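Local coordinates for protein nicotinamide-nucleotide adenylyltransferase NadR family / Ribosylnicotinamide kinase (Lactococcus lactis subsp. cremoris, PDB 6GYE) that binds nicotinamide riboside and, as a NadR-family enzyme, probably phosphorylates it and adenylylates the resulting mononucleotide to make NAD+, at residues S39-V44 with T120-E125; G17-T22 with Q32-C37; E215-E218 with D223-E226; R266-L271 with M314-S319. All coordinates share one frame; numbering follows the deposited sequence.

Contact 1 (S39-V44 with T120-E125)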
loop_
_atom_site.group_PDB
_atom_site.type_symbol
_atom_site.label_atom_id
_atom_site.label_comp_id
_atom_site.label_asym_id
_atom_site.label_seq_id
_atom_site.Cartn_x
_atom_site.Cartn_y
_atom_site.Cartn_z
ATOM N N SER A 39 -23.968 -7.541 15.214
ATOM C CA SER A 39 -25.384 -7.317 15.458
ATOM C C SER A 39 -26.025 -8.431 16.279
ATOM O O SER A 39 -27.112 -8.231 16.824
ATOM C CB SER A 39 -26.103 -7.157 14.128
ATOM O OG SER A 39 -25.463 -6.144 13.355
ATOM N N LEU A 40 -25.381 -9.595 16.374
ATOM C CA LEU A 40 -25.917 -10.737 17.105
ATOM C C LEU A 40 -25.307 -10.907 18.485
ATOM O O LEU A 40 -25.782 -11.738 19.254
ATOM C CB LEU A 40 -25.701 -12.033 16.308
ATOM C CG LEU A 40 -26.497 -12.074 15.017
ATOM C CD1 LEU A 40 -25.915 -13.089 14.033
ATOM C CD2 LEU A 40 -27.915 -12.417 15.381
ATOM N N ASN A 41 -24.285 -10.138 18.820
ATOM C CA ASN A 41 -23.605 -10.273 20.092
ATOM C C ASN A 41 -23.494 -8.908 20.738
ATOM O O ASN A 41 -23.680 -7.871 20.090
ATOM C CB ASN A 41 -22.208 -10.888 19.926
ATOM C CG ASN A 41 -22.261 -12.335 19.473
ATOM O OD1 ASN A 41 -22.428 -13.229 20.289
ATOM N ND2 ASN A 41 -22.119 -12.569 18.169
ATOM N N ASP A 42 -23.193 -8.923 22.037
ATOM C CA ASP A 42 -22.915 -7.670 22.727
ATOM C C ASP A 42 -21.591 -7.068 22.276
ATOM O O ASP A 42 -21.462 -5.842 22.216
ATOM C CB ASP A 42 -22.923 -7.904 24.233
ATOM C CG ASP A 42 -24.266 -8.387 24.728
ATOM O OD1 ASP A 42 -25.290 -7.764 24.376
ATOM O OD2 ASP A 42 -24.301 -9.409 25.435
ATOM N N GLY A 43 -20.610 -7.909 21.949
ATOM C CA GLY A 43 -19.332 -7.452 21.437
ATOM C C GLY A 43 -18.631 -8.544 20.663
ATOM O O GLY A 43 -18.946 -9.731 20.800
ATOM N N VAL A 44 -17.678 -8.131 19.832
ATOM C CA VAL A 44 -16.940 -9.035 18.960
ATOM C C VAL A 44 -15.453 -8.818 19.180
ATOM O O VAL A 44 -14.981 -7.673 19.186
ATOM C CB VAL A 44 -17.291 -8.818 17.473
ATOM C CG1 VAL A 44 -16.396 -9.655 16.573
ATOM C CG2 VAL A 44 -18.746 -9.141 17.210
ATOM N N THR A 120 -19.087 -17.426 21.531
ATOM C CA THR A 120 -19.262 -18.196 20.305
ATOM C C THR A 120 -18.053 -17.995 19.395
ATOM O O THR A 120 -17.718 -16.861 19.046
ATOM C CB THR A 120 -20.553 -17.798 19.582
ATOM O OG1 THR A 120 -21.659 -17.939 20.473
ATOM C CG2 THR A 120 -20.783 -18.667 18.351
ATOM N N PHE A 121 -17.405 -19.093 19.015
ATOM C CA PHE A 121 -16.332 -19.084 18.026
ATOM C C PHE A 121 -16.906 -19.284 16.621
ATOM O O PHE A 121 -17.610 -20.265 16.373
ATOM C CB PHE A 121 -15.325 -20.198 18.334
ATOM C CG PHE A 121 -14.504 -19.970 19.575
ATOM C CD1 PHE A 121 -13.406 -19.128 19.551
ATOM C CD2 PHE A 121 -14.824 -20.611 20.761
ATOM C CE1 PHE A 121 -12.652 -18.921 20.687
ATOM C CE2 PHE A 121 -14.065 -20.409 21.912
ATOM C CZ PHE A 121 -12.984 -19.573 21.872
ATOM N N TYR A 122 -16.594 -18.372 15.699
ATOM C CA TYR A 122 -16.957 -18.531 14.288
ATOM C C TYR A 122 -15.744 -19.095 13.557
ATOM O O TYR A 122 -14.739 -18.406 13.389
ATOM C CB TYR A 122 -17.438 -17.206 13.686
ATOM C CG TYR A 122 -18.652 -16.675 14.439
ATOM C CD1 TYR A 122 -19.948 -17.060 14.086
ATOM C CD2 TYR A 122 -18.498 -15.835 15.545
ATOM C CE1 TYR A 122 -21.059 -16.608 14.801
ATOM C CE2 TYR A 122 -19.602 -15.378 16.260
ATOM C CZ TYR A 122 -20.879 -15.764 15.885
ATOM O OH TYR A 122 -21.963 -15.307 16.613
ATOM N N VAL A 123 -15.855 -20.348 13.114
ATOM C CA VAL A 123 -14.733 -21.159 12.650
ATOM C C VAL A 123 -15.028 -21.681 11.253
ATOM O O VAL A 123 -16.145 -22.126 10.974
ATOM C CB VAL A 123 -14.466 -22.327 13.623
ATOM C CG1 VAL A 123 -13.488 -23.322 13.033
ATOM C CG2 VAL A 123 -13.934 -21.785 14.932
ATOM N N GLY A 124 -14.019 -21.652 10.383
ATOM C CA GLY A 124 -14.218 -21.992 8.986
ATOM C C GLY A 124 -13.679 -23.317 8.473
ATOM O O GLY A 124 -13.927 -23.659 7.315
ATOM N N GLU A 125 -12.934 -24.057 9.298
ATOM C CA GLU A 125 -12.383 -25.365 8.954
ATOM C C GLU A 125 -12.816 -26.382 9.996
ATOM O O GLU A 125 -12.799 -26.092 11.195
ATOM C CB GLU A 125 -10.848 -25.355 8.898
ATOM C CG GLU A 125 -10.244 -24.779 7.642
ATOM C CD GLU A 125 -9.757 -23.367 7.861
ATOM O OE1 GLU A 125 -9.837 -22.895 9.017
ATOM O OE2 GLU A 125 -9.300 -22.727 6.887
#

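Contact 2 (G17-T22 with Q32-C37). With SO4 (sulfate ion), chain E.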
loop_
_atom_site.group_PDB
_atom_site.type_symbol
_atom_site.label_atom_id
_atom_site.label_comp_id
_atom_site.label_asym_id
_atom_site.label_seq_id
_atom_site.Cartn_x
_atom_site.Cartn_y
_atom_site.Cartn_z
ATOM N N GLY A 17 -18.705 -12.612 20.530
ATOM C CA GLY A 17 -18.360 -13.382 19.343
ATOM C C GLY A 17 -16.879 -13.252 19.033
ATOM O O GLY A 17 -16.302 -12.171 19.166
ATOM N N ILE A 18 -16.272 -14.354 18.616
ATOM C CA ILE A 18 -14.856 -14.404 18.275
ATOM C C ILE A 18 -14.772 -14.695 16.787
ATOM O O ILE A 18 -15.247 -15.743 16.320
ATOM C CB ILE A 18 -14.086 -15.460 19.092
ATOM C CG1 ILE A 18 -13.799 -15.035 20.540
ATOM C CG2 ILE A 18 -12.715 -15.674 18.494
ATOM C CD1 ILE A 18 -14.880 -14.382 21.315
ATOM N N TYR A 19 -14.167 -13.776 16.039
ATOM C CA TYR A 19 -14.085 -13.881 14.587
ATOM C C TYR A 19 -12.619 -13.909 14.196
ATOM O O TYR A 19 -11.853 -13.034 14.610
ATOM C CB TYR A 19 -14.816 -12.719 13.899
ATOM C CG TYR A 19 -14.888 -12.822 12.395
ATOM C CD1 TYR A 19 -13.849 -12.371 11.591
ATOM C CD2 TYR A 19 -16.002 -13.360 11.778
ATOM C CE1 TYR A 19 -13.923 -12.479 10.215
ATOM C CE2 TYR A 19 -16.080 -13.466 10.425
ATOM C CZ TYR A 19 -15.043 -13.036 9.637
ATOM O OH TYR A 19 -15.152 -13.153 8.257
ATOM N N PHE A 20 -12.233 -14.930 13.431
ATOM C CA PHE A 20 -10.852 -15.195 13.053
ATOM C C PHE A 20 -10.573 -14.780 11.622
ATOM O O PHE A 20 -11.460 -14.815 10.764
ATOM C CB PHE A 20 -10.521 -16.682 13.148
ATOM C CG PHE A 20 -10.534 -17.234 14.523
ATOM C CD1 PHE A 20 -9.394 -17.198 15.297
ATOM C CD2 PHE A 20 -11.662 -17.850 15.025
ATOM C CE1 PHE A 20 -9.385 -17.753 16.563
ATOM C CE2 PHE A 20 -11.664 -18.407 16.299
ATOM C CZ PHE A 20 -10.527 -18.361 17.061
ATOM N N GLY A 21 -9.315 -14.445 11.360
ATOM C CA GLY A 21 -8.859 -14.282 9.988
ATOM C C GLY A 21 -7.372 -14.010 9.968
ATOM O O GLY A 21 -6.772 -13.674 10.993
ATOM N N THR A 22 -6.785 -14.167 8.775
ATOM C CA THR A 22 -5.438 -13.646 8.526
ATOM C C THR A 22 -5.468 -12.199 8.007
ATOM O O THR A 22 -4.567 -11.410 8.318
ATOM C CB THR A 22 -4.670 -14.544 7.552
ATOM O OG1 THR A 22 -5.485 -14.831 6.422
ATOM C CG2 THR A 22 -4.289 -15.861 8.208
ATOM N N GLN A 32 -18.791 -7.694 5.962
ATOM C CA GLN A 32 -20.203 -8.041 6.055
ATOM C C GLN A 32 -20.436 -9.097 7.123
ATOM O O GLN A 32 -21.431 -9.034 7.852
ATOM C CB GLN A 32 -20.728 -8.494 4.690
ATOM C CG GLN A 32 -20.946 -7.295 3.774
ATOM C CD GLN A 32 -20.508 -7.541 2.338
ATOM O OE1 GLN A 32 -20.609 -8.651 1.826
ATOM N NE2 GLN A 32 -19.960 -6.508 1.702
ATOM N N GLN A 33 -19.526 -10.069 7.241
ATOM C CA GLN A 33 -19.697 -11.082 8.279
ATOM C C GLN A 33 -19.501 -10.482 9.659
ATOM O O GLN A 33 -20.256 -10.797 10.589
ATOM C CB GLN A 33 -18.734 -12.254 8.072
ATOM C CG GLN A 33 -19.123 -13.163 6.914
ATOM C CD GLN A 33 -18.412 -14.502 6.958
ATOM O OE1 GLN A 33 -17.329 -14.629 7.534
ATOM N NE2 GLN A 33 -19.020 -15.511 6.345
ATOM N N ILE A 34 -18.508 -9.598 9.800
ATOM C CA ILE A 34 -18.195 -9.030 11.109
ATOM C C ILE A 34 -19.362 -8.196 11.618
ATOM O O ILE A 34 -19.769 -8.320 12.782
ATOM C CB ILE A 34 -16.891 -8.215 11.035
ATOM C CG1 ILE A 34 -15.701 -9.174 10.908
ATOM C CG2 ILE A 34 -16.747 -7.261 12.251
ATOM C CD1 ILE A 34 -14.442 -8.524 10.367
ATOM N N TYR A 35 -19.947 -7.365 10.747
ATOM C CA TYR A 35 -21.068 -6.547 11.199
ATOM C C TYR A 35 -22.314 -7.377 11.498
ATOM O O TYR A 35 -23.094 -6.996 12.378
ATOM C CB TYR A 35 -21.357 -5.441 10.176
ATOM C CG TYR A 35 -20.261 -4.388 10.217
ATOM C CD1 TYR A 35 -19.844 -3.852 11.439
ATOM C CD2 TYR A 35 -19.615 -3.964 9.064
ATOM C CE1 TYR A 35 -18.834 -2.903 11.506
ATOM C CE2 TYR A 35 -18.604 -3.027 9.124
ATOM C CZ TYR A 35 -18.222 -2.497 10.349
ATOM O OH TYR A 35 -17.220 -1.577 10.403
ATOM N N LYS A 36 -22.520 -8.514 10.807
ATOM C CA LYS A 36 -23.602 -9.412 11.214
ATOM C C LYS A 36 -23.310 -10.000 12.577
ATOM O O LYS A 36 -24.190 -10.047 13.446
ATOM C CB LYS A 36 -23.823 -10.534 10.194
ATOM C CG LYS A 36 -24.459 -10.066 8.900
ATOM C CD LYS A 36 -24.880 -11.220 8.001
ATOM C CE LYS A 36 -25.409 -10.686 6.690
ATOM N NZ LYS A 36 -25.981 -11.745 5.866
ATOM N N CYS A 37 -22.066 -10.431 12.781
ATOM C CA CYS A 37 -21.643 -10.962 14.067
ATOM C C CYS A 37 -21.798 -9.923 15.179
ATOM O O CYS A 37 -22.216 -10.253 16.298
ATOM C CB CYS A 37 -20.200 -11.437 13.940
ATOM S SG CYS A 37 -19.516 -12.236 15.366
HETATM S S SO4 E . -8.521 -14.934 5.496
HETATM O O1 SO4 E . -9.969 -14.769 5.555
HETATM O O2 SO4 E . -7.881 -13.750 4.912
HETATM O O3 SO4 E . -8.096 -15.153 6.874
HETATM O O4 SO4 E . -8.143 -16.074 4.662
#

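Contact 3 (E215-E218 with D223-E226)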
loop_
_atom_site.group_PDB
_atom_site.type_symbol
_atom_site.label_atom_id
_atom_site.label_comp_id
_atom_site.label_asym_id
_atom_site.label_seq_id
_atom_site.Cartn_x
_atom_site.Cartn_y
_atom_site.Cartn_z
ATOM N N GLU A 215 5.575 24.116 -7.965
ATOM C CA GLU A 215 4.810 24.800 -6.924
ATOM C C GLU A 215 5.743 25.568 -5.998
ATOM O O GLU A 215 5.513 26.744 -5.689
ATOM C CB GLU A 215 3.969 23.805 -6.113
ATOM C CG GLU A 215 3.083 24.505 -5.069
ATOM C CD GLU A 215 2.825 23.691 -3.804
ATOM O OE1 GLU A 215 2.330 22.548 -3.909
ATOM O OE2 GLU A 215 3.111 24.209 -2.700
ATOM N N TYR A 216 6.819 24.910 -5.567
ATOM C CA TYR A 216 7.740 25.504 -4.611
ATOM C C TYR A 216 8.348 26.799 -5.148
ATOM O O TYR A 216 8.455 27.796 -4.417
ATOM C CB TYR A 216 8.814 24.464 -4.281
ATOM C CG TYR A 216 9.811 24.864 -3.232
ATOM C CD1 TYR A 216 10.972 25.552 -3.580
ATOM C CD2 TYR A 216 9.605 24.542 -1.893
ATOM C CE1 TYR A 216 11.897 25.923 -2.629
ATOM C CE2 TYR A 216 10.524 24.911 -0.922
ATOM C CZ TYR A 216 11.670 25.599 -1.301
ATOM O OH TYR A 216 12.588 25.963 -0.357
ATOM N N GLU A 217 8.764 26.801 -6.415
ATOM C CA GLU A 217 9.366 28.001 -6.975
ATOM C C GLU A 217 8.354 29.119 -7.178
ATOM O O GLU A 217 8.732 30.294 -7.123
ATOM C CB GLU A 217 10.077 27.680 -8.280
ATOM C CG GLU A 217 11.293 26.821 -8.056
ATOM C CD GLU A 217 12.084 26.608 -9.319
ATOM O OE1 GLU A 217 11.495 26.700 -10.402
ATOM O OE2 GLU A 217 13.288 26.329 -9.224
ATOM N N GLU A 218 7.082 28.791 -7.426
ATOM C CA GLU A 218 6.064 29.840 -7.520
ATOM C C GLU A 218 5.715 30.404 -6.144
ATOM O O GLU A 218 5.654 31.623 -5.962
ATOM C CB GLU A 218 4.808 29.300 -8.198
ATOM C CG GLU A 218 4.944 29.070 -9.684
ATOM C CD GLU A 218 3.745 28.335 -10.280
ATOM O OE1 GLU A 218 2.654 28.351 -9.661
ATOM O OE2 GLU A 218 3.898 27.741 -11.371
ATOM N N ASP A 223 14.092 31.221 -8.688
ATOM C CA ASP A 223 14.475 30.552 -9.933
ATOM C C ASP A 223 15.395 29.362 -9.645
ATOM O O ASP A 223 15.996 29.265 -8.573
ATOM C CB ASP A 223 15.221 31.518 -10.869
ATOM C CG ASP A 223 14.300 32.483 -11.587
ATOM O OD1 ASP A 223 13.210 32.059 -12.025
ATOM O OD2 ASP A 223 14.682 33.668 -11.728
ATOM N N ASP A 224 15.552 28.492 -10.656
ATOM C CA ASP A 224 16.461 27.345 -10.545
ATOM C C ASP A 224 17.839 27.772 -10.056
ATOM O O ASP A 224 18.404 27.162 -9.145
ATOM C CB ASP A 224 16.616 26.645 -11.894
ATOM C CG ASP A 224 15.334 26.038 -12.392
ATOM O OD1 ASP A 224 14.500 25.626 -11.567
ATOM O OD2 ASP A 224 15.160 25.985 -13.627
ATOM N N ASP A 225 18.402 28.818 -10.659
ATOM C CA ASP A 225 19.761 29.175 -10.275
ATOM C C ASP A 225 19.852 29.806 -8.900
ATOM O O ASP A 225 20.960 30.158 -8.500
ATOM C CB ASP A 225 20.407 30.105 -11.306
ATOM C CG ASP A 225 19.577 31.315 -11.604
ATOM O OD1 ASP A 225 18.487 31.455 -11.005
ATOM O OD2 ASP A 225 20.022 32.134 -12.439
ATOM N N GLU A 226 18.747 29.966 -8.173
ATOM C CA GLU A 226 18.787 30.481 -6.810
ATOM C C GLU A 226 18.592 29.377 -5.778
ATOM O O GLU A 226 18.642 29.652 -4.569
ATOM C CB GLU A 226 17.725 31.572 -6.631
ATOM C CG GLU A 226 17.942 32.781 -7.553
ATOM C CD GLU A 226 16.784 33.803 -7.533
ATOM O OE1 GLU A 226 15.610 33.383 -7.588
ATOM O OE2 GLU A 226 17.060 35.024 -7.509
#

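Contact 4 (R266-L271 with M314-S319)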
loop_
_atom_site.group_PDB
_atom_site.type_symbol
_atom_site.label_atom_id
_atom_site.label_comp_id
_atom_site.label_asym_id
_atom_site.label_seq_id
_atom_site.Cartn_x
_atom_site.Cartn_y
_atom_site.Cartn_z
ATOM N N ARG A 266 17.315 14.098 -7.231
ATOM C CA ARG A 266 18.701 13.721 -6.989
ATOM C C ARG A 266 19.569 13.957 -8.215
ATOM O O ARG A 266 20.772 14.207 -8.085
ATOM C CB ARG A 266 18.780 12.257 -6.542
ATOM C CG ARG A 266 20.138 11.855 -5.971
ATOM C CD ARG A 266 20.142 10.401 -5.472
ATOM N NE ARG A 266 21.444 9.994 -4.929
ATOM C CZ ARG A 266 22.366 9.325 -5.611
ATOM N NH1 ARG A 266 22.135 8.977 -6.865
ATOM N NH2 ARG A 266 23.515 8.991 -5.039
ATOM N N VAL A 267 18.993 13.874 -9.407
ATOM C CA VAL A 267 19.762 14.197 -10.596
ATOM C C VAL A 267 20.106 15.682 -10.612
ATOM O O VAL A 267 21.264 16.061 -10.828
ATOM C CB VAL A 267 19.000 13.771 -11.861
ATOM C CG1 VAL A 267 19.713 14.295 -13.090
ATOM C CG2 VAL A 267 18.858 12.237 -11.917
ATOM N N TYR A 268 19.113 16.549 -10.359
ATOM C CA TYR A 268 19.404 17.980 -10.318
ATOM C C TYR A 268 20.430 18.305 -9.243
ATOM O O TYR A 268 21.384 19.055 -9.496
ATOM C CB TYR A 268 18.129 18.789 -10.100
ATOM C CG TYR A 268 17.246 18.858 -11.318
ATOM C CD1 TYR A 268 17.728 19.372 -12.521
ATOM C CD2 TYR A 268 15.927 18.406 -11.274
ATOM C CE1 TYR A 268 16.924 19.424 -13.652
ATOM C CE2 TYR A 268 15.105 18.473 -12.399
ATOM C CZ TYR A 268 15.610 18.976 -13.583
ATOM O OH TYR A 268 14.802 19.038 -14.698
ATOM N N ALA A 269 20.265 17.731 -8.046
ATOM C CA ALA A 269 21.214 17.994 -6.969
ATOM C C ALA A 269 22.627 17.594 -7.370
ATOM O O ALA A 269 23.580 18.355 -7.146
ATOM C CB ALA A 269 20.795 17.258 -5.694
ATOM N N LYS A 270 22.779 16.420 -7.994
ATOM C CA LYS A 270 24.107 15.961 -8.397
ATOM C C LYS A 270 24.725 16.912 -9.410
ATOM O O LYS A 270 25.927 17.191 -9.353
ATOM C CB LYS A 270 24.029 14.535 -8.958
ATOM C CG LYS A 270 25.378 13.904 -9.284
ATOM C CD LYS A 270 26.239 13.725 -8.027
ATOM C CE LYS A 270 27.423 12.789 -8.260
ATOM N NZ LYS A 270 27.075 11.352 -7.956
ATOM N N LEU A 271 23.912 17.445 -10.321
ATOM C CA LEU A 271 24.432 18.303 -11.380
ATOM C C LEU A 271 24.749 19.706 -10.902
ATOM O O LEU A 271 25.670 20.333 -11.429
ATOM C CB LEU A 271 23.443 18.392 -12.537
ATOM C CG LEU A 271 23.320 17.120 -13.371
ATOM C CD1 LEU A 271 22.399 17.346 -14.546
ATOM C CD2 LEU A 271 24.695 16.746 -13.842
ATOM N N MET A 314 14.030 27.919 -16.192
ATOM C CA MET A 314 14.899 28.555 -17.180
ATOM C C MET A 314 16.292 27.925 -17.194
ATOM O O MET A 314 16.855 27.684 -18.269
ATOM C CB MET A 314 14.973 30.065 -16.929
ATOM C CG MET A 314 15.065 30.924 -18.207
ATOM S SD MET A 314 13.638 30.844 -19.326
ATOM C CE MET A 314 14.433 30.378 -20.865
ATOM N N GLU A 315 16.866 27.644 -16.018
ATOM C CA GLU A 315 18.197 27.040 -15.968
ATOM C C GLU A 315 18.168 25.532 -16.194
ATOM O O GLU A 315 19.101 24.983 -16.793
ATOM C CB GLU A 315 18.873 27.332 -14.629
ATOM C CG GLU A 315 20.290 26.779 -14.523
ATOM C CD GLU A 315 20.653 26.349 -13.112
ATOM O OE1 GLU A 315 20.104 25.329 -12.637
ATOM O OE2 GLU A 315 21.489 27.032 -12.479
ATOM N N TRP A 316 17.112 24.850 -15.735
ATOM C CA TRP A 316 16.961 23.415 -15.964
ATOM C C TRP A 316 16.688 23.074 -17.428
ATOM O O TRP A 316 16.629 21.886 -17.768
ATOM C CB TRP A 316 15.849 22.843 -15.065
ATOM C CG TRP A 316 16.221 22.779 -13.586
ATOM C CD1 TRP A 316 17.413 23.168 -13.017
ATOM C CD2 TRP A 316 15.405 22.285 -12.501
ATOM N NE1 TRP A 316 17.383 22.944 -11.656
ATOM C CE2 TRP A 316 16.166 22.408 -11.313
ATOM C CE3 TRP A 316 14.109 21.752 -12.420
ATOM C CZ2 TRP A 316 15.671 22.017 -10.059
ATOM C CZ3 TRP A 316 13.619 21.364 -11.167
ATOM C CH2 TRP A 316 14.402 21.500 -10.008
ATOM N N GLU A 317 16.473 24.079 -18.286
ATOM C CA GLU A 317 16.173 23.826 -19.694
ATOM C C GLU A 317 17.405 23.360 -20.467
ATOM O O GLU A 317 17.307 22.467 -21.314
ATOM C CB GLU A 317 15.585 25.081 -20.340
ATOM C CG GLU A 317 14.065 25.097 -20.410
ATOM C CD GLU A 317 13.523 26.413 -20.942
ATOM O OE1 GLU A 317 12.418 26.809 -20.523
ATOM O OE2 GLU A 317 14.204 27.054 -21.775
ATOM N N GLU A 318 18.567 23.959 -20.207
ATOM C CA GLU A 318 19.772 23.671 -20.977
ATOM C C GLU A 318 20.495 22.442 -20.421
ATOM O O GLU A 318 20.342 22.078 -19.252
ATOM C CB GLU A 318 20.700 24.893 -20.993
ATOM C CG GLU A 318 21.959 24.770 -21.869
ATOM C CD GLU A 318 21.670 24.433 -23.332
ATOM O OE1 GLU A 318 20.526 24.620 -23.797
ATOM O OE2 GLU A 318 22.604 23.978 -24.023
ATOM N N SER A 319 21.281 21.795 -21.293
ATOM C CA SER A 319 21.984 20.552 -20.963
ATOM C C SER A 319 20.982 19.444 -20.639
ATOM O O SER A 319 21.035 18.803 -19.587
ATOM C CB SER A 319 22.979 20.755 -19.820
ATOM O OG SER A 319 22.307 20.798 -18.573
#

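Contact 1 (S39-V44 with T120-E125)
Asn41 and Tyr122 reach for each other from opposite directions, each with CG turned anti to its own carbonyl carbon (chi1 -67° in Asn41 and -59° in Tyr122). The amide and the phenol thus meet between helix 28-40 and strand 118-123, although the nearest CA atoms, of Asn41 and Thr120, are 9.0 Å apart. Asn41 ND2 donates to Tyr122 OH over 3.2 Å in a nearly straight bond with an N-H...O angle of 165°. The oxygen lies almost exactly in the amide plane, where an N-H points, while ND2 sits at the rim of the phenol, near the ring plane; amide and ring themselves stand close to perpendicular.

The amide nitrogen serves two partners, because ND2 also donates to the backbone carbonyl of Cys37 in the last turn of the helix. Asparagine suits this place: one short, flat NH2 group can satisfy a carbonyl at a helix end and still reach a neighbouring side chain. Tyrosine answers from the strand, being long enough to span the distance and polar at its far end. Its ring is steadied from the strand itself, since Thr120 CG2, two residues earlier, rests 3.8 Å above one face, displaced toward the rim.

Asp42 and Gly43 then carry the chain from the helix into strand 43-50, which pairs with strand 15-21. The turn that ends helix 28-40 in this beta-alpha-beta unit is thereby tied to strand 118-123, on the other side of strand 15-21 in the Rossmann-like, 3-2-1-4-5 parallel sheet of nucleotidyltransferases.

Contact 2 (G17-T22 with Q32-C37)
Tyr19 meets two consecutive residues of the helix, Gln33 with its hydroxyl and Ile34 with a ring face. The hydroxyl donates to Gln33 OE1 over 2.7 Å, approaching with a C=O...O angle of 140° and tilted slightly from the carbonyl plane. OE1 lies in the plane of the ring at its edge, with the amide turned almost perpendicular to the phenol. Gln33 CB adds an apolar touch, 3.7 Å from Tyr19 CE2. Over one face comes Ile34 CG1, 3.8 Å from the centroid of the Tyr19 ring and 14° off the normal, a CH-pi contact. Tyrosine fits because it combines a face for isoleucine with a hydroxyl for an amide near the partly exposed margin.

The phenol is sent toward the helix by CG standing anti to the backbone N in Tyr19. Two residues earlier in the strand, Gly17 has no side chain, which lets Cys37 settle against the strand.

At its other end the strand opens into an anion site. A sulfate, probably from the crystallisation liquor, is bound through O3 by Thr22 OG1 (2.7 Å) and by the backbone N of Thr22; His30, Arg150 and Phe23 N complete the grip. In nucleotidyltransferases of this fold the turn after the first strand and the histidines of the HxGH motif, whose last residue here is His30, bind nucleotide phosphates, so the sulfate probably marks such a position.

Helix 28-40 runs almost antiparallel to strand 15-21, the axes of the short segments approaching to 9.7 Å, as the crossover to strand 43-50; Leu46 of that strand and Ile153 of helix 151-162 close round Tyr19.

Contact 3 (E215-E218 with D223-E226)
Glu217 stretches its carboxylate from helix 212-220 over the start of the next short turn, laying Glu217 OE2 3.7 Å from Asp223 C and 2.7 Å from Asp224 OD1. The turn belongs to a loop with a short 3-10 segment that links helix 212-220 to helix 229-247 in the P-loop kinase domain. CG of Glu217 lies beside the backbone N and the chain beyond it is extended, which gives the acid the length to reach Asp224 from a helix whose nearest CA pair, Glu217 and Asp223, is 6.4 Å apart.

The two acids cross at about a right angle with their carboxylate planes 39° apart. Negative charge crowded together in a buried setting would tend to raise the pKa of either group. Asp224 OD1 has a firmer partner in His313 ND1, and an imidazole there could balance part of that charge. Glu217 is further enclosed by Leu227 and Phe311, whose apolar surfaces would also disfavour a second full charge. On the helix, glutamate has the length the contact needs, whereas the shorter aspartate presents its two oxygens to the loop that carries His313 and Trp316.

The turn itself is organised from within. The backbone N of Glu226 bonds to Asp223 O, closing the 3-10 segment, and the side chain of Glu226 folds back to the front of the same turn, much as the glutamate of a capping box does. Glu226 OE1 receives the N-H of Asp223 N over 2.9 Å at 170°, on the anti side of the carboxylate and tilted 21° out of its plane.

Contact 4 (R266-L271 with M314-S319)
Trp316 N probably donates to Asp224 OD2 over 3.1 Å, and this bond helps to hold the loop from which the indole is laid flat on the ring of Tyr268. The two rings form a face-to-face stack: the phenol of Tyr268 and the six-membered ring of Trp316 have centroids 3.5 Å apart and planes only 8° from parallel. Tyr268 CZ lies 3.4 Å from Trp316 CE3. Along one side of the phenol, Tyr268 CE1 is 3.4 Å from Trp316 CD2, at the fusion bond, while Tyr268 CD1 faces Trp316 NE1 at 3.7 Å. The overlap therefore reaches from the benzene part of the indole into its pyrrole part.

Both residues hold CG anti to the carbonyl carbon, and chi2 near 0° in Trp316 sets the broad indole face toward the helix. The merit of tryptophan here is that its broad flat face gives a loop lacking regular helix bonds a large apolar surface to lay on the tyrosine. Tyrosine adds a polar tip to the stacked ring: its OH takes a weak hydrogen bond from Ala189 N, within the probable Walker A loop.

The pair is part of a larger aromatic cluster. His313 also stacks with Trp316, and the indole lies against helix 262-272 through Tyr268 and the nearly parallel Tyr272, while Phe323 of helix 320-333 packs on Tyr268.

The four contacts form two pairs in two separate halves of the chain. Contacts 1 and 2 have centres 6 Å apart and share helix 28-40 and one parallel sheet; Gly43 O to Gly17 N and Thr120 O to Ile18 N, both 2.9 Å, stitch them together through neighbouring strands. Contacts 3 and 4, with centres 12 Å apart, belong to the kinase half, where Asp225 CB also touches Glu315 OE2. Centres of contacts 2 and 4 are 55 Å apart. The sulfate at contact 2 and the probable Walker A loop near contact 4 thus mark distinct anion-binding regions. Nicotinamide riboside lies in the kinase half, in a pocket lined partly by Tyr240, Asn243 and Ser244 of helix 229-247, which follows contact 3.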